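Beta-lactamase (Francisella tularensis subsp. tularensis, PDB 3P09) probably hydrolyses the amide bond of beta-lactam antibiotics to give substituted beta-amino acids, as class A beta-lactamases do, and so would confer resistance. Local coordinates at residues A[68-73]-A[135-140]; A[64-69]-A[141-146]; A[201-206]-A[244-249]. One frame throughout, in Å; residues are numbered along the deposited sequence.

Overall arrangement
Contacts 1 and 2 are neighbours, their centres about 6 Å apart, and both are built on helix 66-80. The same stretch of chain opens them, and two successive helices close them: 127-137 for contact 1 and 140-149 for contact 2, with a tight turn between. Contact 3 comes later in the chain, its centre about 21 Å from that of contact 1 and 20 Å from that of contact 2. It sets helix 196-208 against strand 239-246 of the five-stranded antiparallel sheet. Phe-202 and Tyr-205 of that helix also touch helix 66-80, which carries the lysine of a probable SxxK motif, so the probable active-site helix is held among its neighbours.

Contact 1. Residues A[68-73]-A[135-140]; sequences FLLVGA and RELGGL. With SO4 (sulfate ion), chain E.
Ala-73 and Leu-137 meet in an apolar contact, with CB of Ala-73 3.8 Å from CD2 of Leu-137. The other methyl of the leucine, CD1, rests against the alanine's carbonyl, 3.8 Å from Ala-73 O. Leu-137 can use both branches because its CG stands anti to the backbone N (chi1 -174°), which carries the fork out to helix 66-80. Leu-70, one turn before Ala-73, adds a looser touch, its CD1 4.3 Å from Leu-137 CD2. Alanine's single methyl leaves room at the nearest approach of the backbones for both branches of Leu-137, and the longer Leu-70 reaches in from the side. Leu-143 of the next helix packs on both Ala-73 and Leu-137.

Backbone hydrogen bonds shape the end of helix 127-137 into a Schellman motif. Gly-138, with phi at 110°, a value that glycine takes readily because it lacks a side chain, donates its N to Arg-135 O at 2.9 Å. Gly-139 then serves as N-cap of helix 140-149, so two glycines turn the chain from one helix straight into the next. Within the first turn of the new helix, Leu-140 N makes a weak hydrogen bond of 3.4 Å to O1 of a sulfate ion, probably taken from the crystallisation liquor.

The ionic interactions lie away from helix 66-80. Arg-135 grips its neighbour Glu-136 side-on, with NE and NH2 both donating to OE2; the NH2 bond, 2.9 Å long, uses the anti lone pair of OE2, whereas NE approaches from above the carboxylate plane. NH1 of the same guanidinium forms a salt bridge with Asp-95.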
loop_
_atom_site.group_PDB
_atom_site.type_symbol
_atom_site.label_atom_id
_atom_site.label_comp_id
_atom_site.label_asym_id
_atom_site.label_seq_id
_atom_site.Cartn_x
_atom_site.Cartn_y
_atom_site.Cartn_z
ATOM N N PHE A 68 -0.804 -0.452 4.798
ATOM C CA PHE A 68 -1.824 -1.506 4.711
ATOM C C PHE A 68 -1.384 -2.794 5.407
ATOM O O PHE A 68 -2.213 -3.543 5.930
ATOM C CB PHE A 68 -2.349 -1.740 3.270
ATOM C CG PHE A 68 -1.533 -2.722 2.438
ATOM C CD1 PHE A 68 -1.580 -4.094 2.688
ATOM C CD2 PHE A 68 -0.773 -2.263 1.362
ATOM C CE1 PHE A 68 -0.855 -4.992 1.906
ATOM C CE2 PHE A 68 -0.030 -3.159 0.570
ATOM C CZ PHE A 68 -0.079 -4.524 0.847
ATOM N N LEU A 69 -0.079 -3.041 5.438
ATOM C CA LEU A 69 0.459 -4.165 6.214
ATOM C C LEU A 69 0.230 -3.951 7.706
ATOM O O LEU A 69 -0.111 -4.877 8.454
ATOM C CB LEU A 69 1.956 -4.302 5.962
ATOM C CG LEU A 69 2.308 -4.645 4.522
ATOM C CD1 LEU A 69 3.842 -4.608 4.328
ATOM C CD2 LEU A 69 1.764 -6.014 4.179
ATOM N N LEU A 70 0.437 -2.713 8.127
ATOM C CA LEU A 70 0.253 -2.319 9.521
ATOM C C LEU A 70 -1.197 -2.515 9.946
ATOM O O LEU A 70 -1.475 -3.050 11.016
ATOM C CB LEU A 70 0.655 -0.853 9.690
ATOM C CG LEU A 70 0.369 -0.200 11.045
ATOM C CD1 LEU A 70 1.060 -0.964 12.178
ATOM C CD2 LEU A 70 0.758 1.280 11.062
ATOM N N VAL A 71 -2.124 -2.074 9.102
ATOM C CA VAL A 71 -3.542 -2.229 9.404
ATOM C C VAL A 71 -3.942 -3.708 9.396
ATOM O O VAL A 71 -4.716 -4.163 10.240
ATOM C CB VAL A 71 -4.397 -1.375 8.457
ATOM C CG1 VAL A 71 -5.846 -1.812 8.491
ATOM C CG2 VAL A 71 -4.255 0.076 8.857
ATOM N N GLY A 72 -3.384 -4.469 8.465
ATOM C CA GLY A 72 -3.564 -5.907 8.486
ATOM C C GLY A 72 -3.124 -6.511 9.818
ATOM O O GLY A 72 -3.823 -7.333 10.413
ATOM N N ALA A 73 -1.955 -6.094 10.289
ATOM C CA ALA A 73 -1.425 -6.556 11.564
ATOM C C ALA A 73 -2.353 -6.202 12.716
ATOM O O ALA A 73 -2.546 -6.988 13.641
ATOM C CB ALA A 73 -0.039 -5.968 11.802
ATOM N N ARG A 135 2.959 1.806 17.537
ATOM C CA ARG A 135 3.139 1.777 18.981
ATOM C C ARG A 135 2.118 0.857 19.652
ATOM O O ARG A 135 2.475 0.025 20.474
ATOM C CB ARG A 135 3.041 3.191 19.559
ATOM C CG ARG A 135 3.342 3.265 21.056
ATOM C CD ARG A 135 3.004 4.633 21.615
ATOM N NE ARG A 135 1.564 4.860 21.590
ATOM C CZ ARG A 135 0.987 6.015 21.269
ATOM N NH1 ARG A 135 1.722 7.069 20.936
ATOM N NH2 ARG A 135 -0.331 6.114 21.280
ATOM N N GLU A 136 0.840 1.006 19.307
ATOM C CA GLU A 136 -0.210 0.213 19.956
ATOM C C GLU A 136 -0.124 -1.264 19.583
ATOM O O GLU A 136 -0.634 -2.122 20.303
ATOM C CB GLU A 136 -1.612 0.766 19.651
ATOM C CG GLU A 136 -1.833 2.221 20.111
ATOM C CD GLU A 136 -1.646 2.403 21.611
ATOM O OE1 GLU A 136 -1.982 1.466 22.370
ATOM O OE2 GLU A 136 -1.165 3.486 22.026
ATOM N N LEU A 137 0.539 -1.559 18.469
ATOM C CA LEU A 137 0.781 -2.943 18.048
ATOM C C LEU A 137 1.891 -3.576 18.884
ATOM O O LEU A 137 2.006 -4.802 18.971
ATOM C CB LEU A 137 1.176 -2.997 16.559
ATOM C CG LEU A 137 1.322 -4.400 15.951
ATOM C CD1 LEU A 137 -0.037 -5.097 15.810
ATOM C CD2 LEU A 137 2.022 -4.344 14.610
ATOM N N GLY A 138 2.719 -2.731 19.482
ATOM C CA GLY A 138 3.854 -3.194 20.260
ATOM C C GLY A 138 5.196 -2.899 19.609
ATOM O O GLY A 138 6.223 -3.392 20.060
ATOM N N GLY A 139 5.191 -2.100 18.548
ATOM C CA GLY A 139 6.423 -1.693 17.898
ATOM C C GLY A 139 6.707 -2.390 16.577
ATOM O O GLY A 139 5.962 -3.268 16.138
ATOM N N LEU A 140 7.811 -2.009 15.946
ATOM C CA LEU A 140 8.153 -2.509 14.617
ATOM C C LEU A 140 8.487 -3.987 14.561
ATOM O O LEU A 140 8.267 -4.641 13.536
ATOM C CB LEU A 140 9.319 -1.704 14.049
ATOM C CG LEU A 140 8.921 -0.280 13.691
ATOM C CD1 LEU A 140 10.140 0.507 13.267
ATOM C CD2 LEU A 140 7.879 -0.314 12.567
HETATM S S SO4 E . 10.955 -1.724 18.129
HETATM O O1 SO4 E . 10.144 -0.528 17.895
HETATM O O2 SO4 E . 11.963 -1.839 17.077
HETATM O O3 SO4 E . 11.623 -1.613 19.423
HETATM O O4 SO4 E . 10.107 -2.917 18.120
#

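Contact 2. Residues A[64-69]-A[141-146]; sequences SVFKFL and QNLNKF. With SO4 (sulfate ion), chain E.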
loop_
_atom_site.group_PDB
_atom_site.type_symbol
_atom_site.label_atom_id
_atom_site.label_comp_id
_atom_site.label_asym_id
_atom_site.label_seq_id
_atom_site.Cartn_x
_atom_site.Cartn_y
_atom_site.Cartn_z
ATOM N N SER A 64 4.650 4.891 1.906
ATOM C CA SER A 64 3.431 4.766 2.696
ATOM C C SER A 64 2.641 3.487 2.445
ATOM O O SER A 64 1.691 3.204 3.160
ATOM C CB SER A 64 2.518 5.971 2.466
ATOM O OG SER A 64 2.968 7.074 3.227
ATOM N N VAL A 65 3.017 2.709 1.440
ATOM C CA VAL A 65 2.298 1.455 1.206
ATOM C C VAL A 65 2.350 0.527 2.440
ATOM O O VAL A 65 1.440 -0.269 2.677
ATOM C CB VAL A 65 2.817 0.736 -0.053
ATOM C CG1 VAL A 65 2.155 -0.634 -0.212
ATOM C CG2 VAL A 65 2.547 1.595 -1.290
ATOM N N PHE A 66 3.412 0.633 3.232
ATOM C CA PHE A 66 3.531 -0.210 4.420
ATOM C C PHE A 66 2.286 -0.067 5.303
ATOM O O PHE A 66 1.970 -0.952 6.091
ATOM C CB PHE A 66 4.811 0.122 5.214
ATOM C CG PHE A 66 4.630 1.186 6.269
ATOM C CD1 PHE A 66 4.713 2.533 5.943
ATOM C CD2 PHE A 66 4.401 0.834 7.597
ATOM C CE1 PHE A 66 4.552 3.508 6.917
ATOM C CE2 PHE A 66 4.230 1.799 8.569
ATOM C CZ PHE A 66 4.303 3.140 8.231
ATOM N N LYS A 67 1.568 1.047 5.172
ATOM C CA LYS A 67 0.432 1.270 6.072
ATOM C C LYS A 67 -0.676 0.207 5.950
ATOM O O LYS A 67 -1.409 -0.023 6.908
ATOM C CB LYS A 67 -0.120 2.701 5.927
ATOM C CG LYS A 67 0.876 3.752 6.440
ATOM C CD LYS A 67 0.562 5.160 5.932
ATOM C CE LYS A 67 1.641 6.139 6.423
ATOM N NZ LYS A 67 1.435 7.504 5.849
ATOM N N PHE A 68 -0.804 -0.452 4.798
ATOM C CA PHE A 68 -1.824 -1.506 4.711
ATOM C C PHE A 68 -1.384 -2.794 5.407
ATOM O O PHE A 68 -2.213 -3.543 5.930
ATOM C CB PHE A 68 -2.349 -1.740 3.270
ATOM C CG PHE A 68 -1.533 -2.722 2.438
ATOM C CD1 PHE A 68 -1.580 -4.094 2.688
ATOM C CD2 PHE A 68 -0.773 -2.263 1.362
ATOM C CE1 PHE A 68 -0.855 -4.992 1.906
ATOM C CE2 PHE A 68 -0.030 -3.159 0.570
ATOM C CZ PHE A 68 -0.079 -4.524 0.847
ATOM N N LEU A 69 -0.079 -3.041 5.438
ATOM C CA LEU A 69 0.459 -4.165 6.214
ATOM C C LEU A 69 0.230 -3.951 7.706
ATOM O O LEU A 69 -0.111 -4.877 8.454
ATOM C CB LEU A 69 1.956 -4.302 5.962
ATOM C CG LEU A 69 2.308 -4.645 4.522
ATOM C CD1 LEU A 69 3.842 -4.608 4.328
ATOM C CD2 LEU A 69 1.764 -6.014 4.179
ATOM N N GLN A 141 9.045 -4.517 15.647
ATOM C CA GLN A 141 9.381 -5.926 15.672
ATOM C C GLN A 141 8.129 -6.768 15.481
ATOM O O GLN A 141 8.140 -7.744 14.732
ATOM C CB GLN A 141 10.103 -6.297 16.967
ATOM C CG GLN A 141 11.475 -5.665 17.092
ATOM C CD GLN A 141 12.217 -6.129 18.330
ATOM O OE1 GLN A 141 13.168 -6.906 18.238
ATOM N NE2 GLN A 141 11.779 -5.661 19.497
ATOM N N ASN A 142 7.044 -6.376 16.135
ATOM C CA ASN A 142 5.779 -7.086 15.986
ATOM C C ASN A 142 5.211 -6.997 14.577
ATOM O O ASN A 142 4.647 -7.966 14.061
ATOM C CB ASN A 142 4.749 -6.594 17.006
ATOM C CG ASN A 142 5.014 -7.142 18.391
ATOM O OD1 ASN A 142 5.709 -8.146 18.538
ATOM N ND2 ASN A 142 4.466 -6.494 19.411
ATOM N N LEU A 143 5.341 -5.825 13.968
ATOM C CA LEU A 143 4.913 -5.645 12.590
ATOM C C LEU A 143 5.674 -6.575 11.652
ATOM O O LEU A 143 5.070 -7.252 10.822
ATOM C CB LEU A 143 5.088 -4.188 12.156
ATOM C CG LEU A 143 4.750 -3.855 10.704
ATOM C CD1 LEU A 143 3.335 -4.307 10.369
ATOM C CD2 LEU A 143 4.922 -2.350 10.464
ATOM N N ASN A 144 7.000 -6.601 11.775
ATOM C CA ASN A 144 7.810 -7.488 10.942
ATOM C C ASN A 144 7.509 -8.971 11.178
ATOM O O ASN A 144 7.519 -9.761 10.242
ATOM C CB ASN A 144 9.291 -7.192 11.129
ATOM C CG ASN A 144 9.689 -5.878 10.500
ATOM O OD1 ASN A 144 9.398 -5.629 9.330
ATOM N ND2 ASN A 144 10.325 -5.014 11.281
ATOM N N LYS A 145 7.233 -9.346 12.425
ATOM C CA LYS A 145 6.743 -10.701 12.692
ATOM C C LYS A 145 5.461 -10.992 11.903
ATOM O O LYS A 145 5.310 -12.049 11.299
ATOM C CB LYS A 145 6.505 -10.914 14.196
ATOM C CG LYS A 145 7.797 -11.027 15.001
ATOM C CD LYS A 145 7.562 -11.576 16.416
ATOM C CE LYS A 145 6.950 -10.533 17.346
ATOM N NZ LYS A 145 6.740 -11.056 18.732
ATOM N N PHE A 146 4.528 -10.049 11.907
ATOM C CA PHE A 146 3.292 -10.263 11.163
ATOM C C PHE A 146 3.542 -10.387 9.658
ATOM O O PHE A 146 2.991 -11.264 8.992
ATOM C CB PHE A 146 2.269 -9.162 11.447
ATOM C CG PHE A 146 1.002 -9.319 10.660
ATOM C CD1 PHE A 146 0.069 -10.287 11.016
ATOM C CD2 PHE A 146 0.742 -8.513 9.573
ATOM C CE1 PHE A 146 -1.094 -10.451 10.293
ATOM C CE2 PHE A 146 -0.428 -8.667 8.849
ATOM C CZ PHE A 146 -1.344 -9.642 9.208
HETATM S S SO4 E . 10.955 -1.724 18.129
HETATM O O1 SO4 E . 10.144 -0.528 17.895
HETATM O O2 SO4 E . 11.963 -1.839 17.077
HETATM O O3 SO4 E . 11.623 -1.613 19.423
HETATM O O4 SO4 E . 10.107 -2.917 18.120
#
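Leu-143 and Phe-146, one turn apart on helix 140-149, both press on the carbonyl of Leu-69. CD1 of Leu-143 lies 4.0 Å from Leu-69 O, and CE2 of Phe-146 comes to 3.8 Å from the same oxygen, approaching obliquely. Both side chains have CG anti to the backbone N (chi1 177° and 178°), which sends them straight out at helix 66-80. Leu-143 also puts CD2 at the edge of the Phe-66 ring, 4.3 Å from its CD2, joining the ring to Leu-69, the most covered residue here.

Ser-64, in the short 3-10 turn leading into helix 66-80, and Lys-67 just after it form an SxxK pattern consistent with the active-site motif of class A enzymes. Lys-67 starts out away from helix 140-149, and its extended chain brings NZ within 3.1 Å of Ser-64 OG, a hydrogen bond; NZ also donates to Ser-125 O.

The solvent side is looser. Exposed Gln-141 takes no part in the packing, but its backbone N donates to sulfate O4 at 3.1 Å and a nearly straight 166°, as suits an anion at a helix N-terminus. Its long amide chain lets NE2 reach the same O4, in a weak bond of 3.5 Å.

Contact 3. Residues A[201-206]-A[244-249]; sequences IFIKYL and IIWPKN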
loop_
_atom_site.group_PDB
_atom_site.type_symbol
_atom_site.label_atom_id
_atom_site.label_comp_id
_atom_site.label_asym_id
_atom_site.label_seq_id
_atom_site.Cartn_x
_atom_site.Cartn_y
_atom_site.Cartn_z
ATOM N N ILE A 201 -13.641 -5.721 6.747
ATOM C CA ILE A 201 -13.234 -4.442 7.325
ATOM C C ILE A 201 -12.041 -3.888 6.577
ATOM O O ILE A 201 -11.977 -2.691 6.249
ATOM C CB ILE A 201 -12.876 -4.622 8.823
ATOM C CG1 ILE A 201 -14.161 -4.878 9.633
ATOM C CG2 ILE A 201 -12.143 -3.394 9.348
ATOM C CD1 ILE A 201 -13.924 -5.337 11.068
ATOM N N PHE A 202 -11.083 -4.768 6.301
ATOM C CA PHE A 202 -9.895 -4.389 5.557
ATOM C C PHE A 202 -10.273 -3.853 4.175
ATOM O O PHE A 202 -9.811 -2.796 3.743
ATOM C CB PHE A 202 -8.979 -5.607 5.437
ATOM C CG PHE A 202 -7.704 -5.350 4.685
ATOM C CD1 PHE A 202 -6.675 -4.630 5.272
ATOM C CD2 PHE A 202 -7.521 -5.866 3.410
ATOM C CE1 PHE A 202 -5.487 -4.409 4.594
ATOM C CE2 PHE A 202 -6.337 -5.650 2.717
ATOM C CZ PHE A 202 -5.316 -4.923 3.309
ATOM N N ILE A 203 -11.115 -4.600 3.483
ATOM C CA ILE A 203 -11.580 -4.211 2.160
ATOM C C ILE A 203 -12.271 -2.850 2.184
ATOM O O ILE A 203 -12.026 -2.004 1.327
ATOM C CB ILE A 203 -12.559 -5.267 1.623
ATOM C CG1 ILE A 203 -11.770 -6.492 1.143
ATOM C CG2 ILE A 203 -13.425 -4.686 0.512
ATOM C CD1 ILE A 203 -12.638 -7.723 0.886
ATOM N N LYS A 204 -13.135 -2.635 3.169
ATOM C CA LYS A 204 -13.826 -1.351 3.271
ATOM C C LYS A 204 -12.853 -0.174 3.479
ATOM O O LYS A 204 -13.012 0.886 2.869
ATOM C CB LYS A 204 -14.911 -1.397 4.356
ATOM C CG LYS A 204 -15.761 -0.128 4.484
ATOM C CD LYS A 204 -16.439 0.244 3.165
ATOM C CE LYS A 204 -17.629 1.187 3.368
ATOM N NZ LYS A 204 -17.238 2.534 3.877
ATOM N N TYR A 205 -11.841 -0.349 4.327
ATOM C CA TYR A 205 -10.834 0.708 4.491
ATOM C C TYR A 205 -10.189 1.079 3.152
ATOM O O TYR A 205 -10.012 2.255 2.821
ATOM C CB TYR A 205 -9.687 0.265 5.398
ATOM C CG TYR A 205 -9.973 0.033 6.865
ATOM C CD1 TYR A 205 -10.768 0.896 7.608
ATOM C CD2 TYR A 205 -9.383 -1.047 7.517
ATOM C CE1 TYR A 205 -10.990 0.657 8.982
ATOM C CE2 TYR A 205 -9.590 -1.289 8.861
ATOM C CZ TYR A 205 -10.384 -0.440 9.594
ATOM O OH TYR A 205 -10.555 -0.742 10.938
ATOM N N LEU A 206 -9.774 0.062 2.410
ATOM C CA LEU A 206 -9.088 0.276 1.139
ATOM C C LEU A 206 -9.992 0.985 0.135
ATOM O O LEU A 206 -9.544 1.843 -0.641
ATOM C CB LEU A 206 -8.643 -1.067 0.568
ATOM C CG LEU A 206 -7.486 -1.766 1.281
ATOM C CD1 LEU A 206 -7.281 -3.109 0.603
ATOM C CD2 LEU A 206 -6.208 -0.923 1.250
ATOM N N ILE A 244 -6.745 -3.601 -4.886
ATOM C CA ILE A 244 -7.608 -4.734 -5.183
ATOM C C ILE A 244 -8.666 -4.223 -6.136
ATOM O O ILE A 244 -9.212 -3.136 -5.944
ATOM C CB ILE A 244 -8.324 -5.281 -3.952
ATOM C CG1 ILE A 244 -7.325 -5.768 -2.902
ATOM C CG2 ILE A 244 -9.241 -6.421 -4.378
ATOM C CD1 ILE A 244 -6.475 -6.885 -3.360
ATOM N N ILE A 245 -8.964 -5.011 -7.158
ATOM C CA ILE A 245 -9.877 -4.585 -8.209
ATOM C C ILE A 245 -10.901 -5.677 -8.425
ATOM O O ILE A 245 -10.546 -6.855 -8.435
ATOM C CB ILE A 245 -9.123 -4.370 -9.528
ATOM C CG1 ILE A 245 -8.007 -3.337 -9.326
ATOM C CG2 ILE A 245 -10.084 -3.964 -10.634
ATOM C CD1 ILE A 245 -7.068 -3.189 -10.519
ATOM N N TRP A 246 -12.163 -5.274 -8.563
ATOM C CA TRP A 246 -13.258 -6.187 -8.871
ATOM C C TRP A 246 -13.745 -5.864 -10.266
ATOM O O TRP A 246 -14.560 -4.956 -10.442
ATOM C CB TRP A 246 -14.423 -5.989 -7.900
ATOM C CG TRP A 246 -14.162 -6.454 -6.492
ATOM C CD1 TRP A 246 -14.579 -7.625 -5.925
ATOM C CD2 TRP A 246 -13.444 -5.746 -5.470
ATOM N NE1 TRP A 246 -14.150 -7.689 -4.616
ATOM C CE2 TRP A 246 -13.454 -6.551 -4.317
ATOM C CE3 TRP A 246 -12.784 -4.514 -5.424
ATOM C CZ2 TRP A 246 -12.841 -6.158 -3.131
ATOM C CZ3 TRP A 246 -12.172 -4.132 -4.250
ATOM C CH2 TRP A 246 -12.206 -4.951 -3.118
ATOM N N PRO A 247 -13.235 -6.583 -11.272
ATOM C CA PRO A 247 -13.683 -6.318 -12.638
ATOM C C PRO A 247 -15.146 -6.720 -12.759
ATOM O O PRO A 247 -15.574 -7.663 -12.095
ATOM C CB PRO A 247 -12.809 -7.257 -13.485
ATOM C CG PRO A 247 -11.683 -7.716 -12.556
ATOM C CD PRO A 247 -12.331 -7.745 -11.207
ATOM N N LYS A 248 -15.907 -6.027 -13.595
ATOM C CA LYS A 248 -17.322 -6.362 -13.745
ATOM C C LYS A 248 -17.507 -7.826 -14.137
ATOM O O LYS A 248 -16.960 -8.284 -15.139
ATOM C CB LYS A 248 -17.986 -5.462 -14.787
ATOM C CG LYS A 248 -19.510 -5.536 -14.787
ATOM C CD LYS A 248 -20.101 -4.587 -15.820
ATOM C CE LYS A 248 -21.620 -4.582 -15.775
ATOM N NZ LYS A 248 -22.192 -3.742 -16.864
ATOM N N ASN A 249 -18.287 -8.552 -13.338
ATOM C CA ASN A 249 -18.610 -9.949 -13.620
ATOM C C ASN A 249 -17.430 -10.907 -13.503
ATOM O O ASN A 249 -17.470 -12.006 -14.039
ATOM C CB ASN A 249 -19.270 -10.092 -14.997
ATOM C CG ASN A 249 -20.570 -9.316 -15.103
ATOM O OD1 ASN A 249 -21.275 -9.122 -14.107
ATOM N ND2 ASN A 249 -20.888 -8.858 -16.308
#
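Ile-203 and Trp-246 cross obliquely, with the CG2 methyl of the isoleucine 3.8 Å from CH2 and 4.0 Å from CZ2 of the indole. The methyl thus meets the far end of the six-membered ring. Ile-203 delivers it through its beta branch: CG2 is anti to the backbone N, while CG1 lies beside it (chi1 -77°). Trp-246 has the length to answer, carrying the benzo part of its ring system from the strand out toward the helix.

One face of the indole is occupied from within its own strand. CG2 of Ile-244 sits 3.5 Å above the ring plane, displaced toward the rim, which is possible because residues two apart in a strand point to the same side. The beta branch of Ile-244 leaves its other arm for the helix, CG1 lying 4.4 Å from CD1 of Leu-206. Leu-206 in turn has CG 4.3 Å above a face of Phe-202, one turn back along helix 196-208.

The arrangement is a helix-on-sheet packing in the class A beta-lactamase fold. Strand 239-246 offers Ile-244 and Trp-246 to the helices, and Phe-190 of helix 178-190 touches both of them; Ile-245 faces the other way, on to Met-220 and Leu-255.

No hydrogen bond joins these two segments, although the backbone of Leu-206 bonds to Asp-228 in the adjacent strand 225-232. Between the segments themselves, cohesion rests on dispersion and the hydrophobic effect, and their fit probably owes much to the matching shapes of an indole, two isoleucines and a leucine.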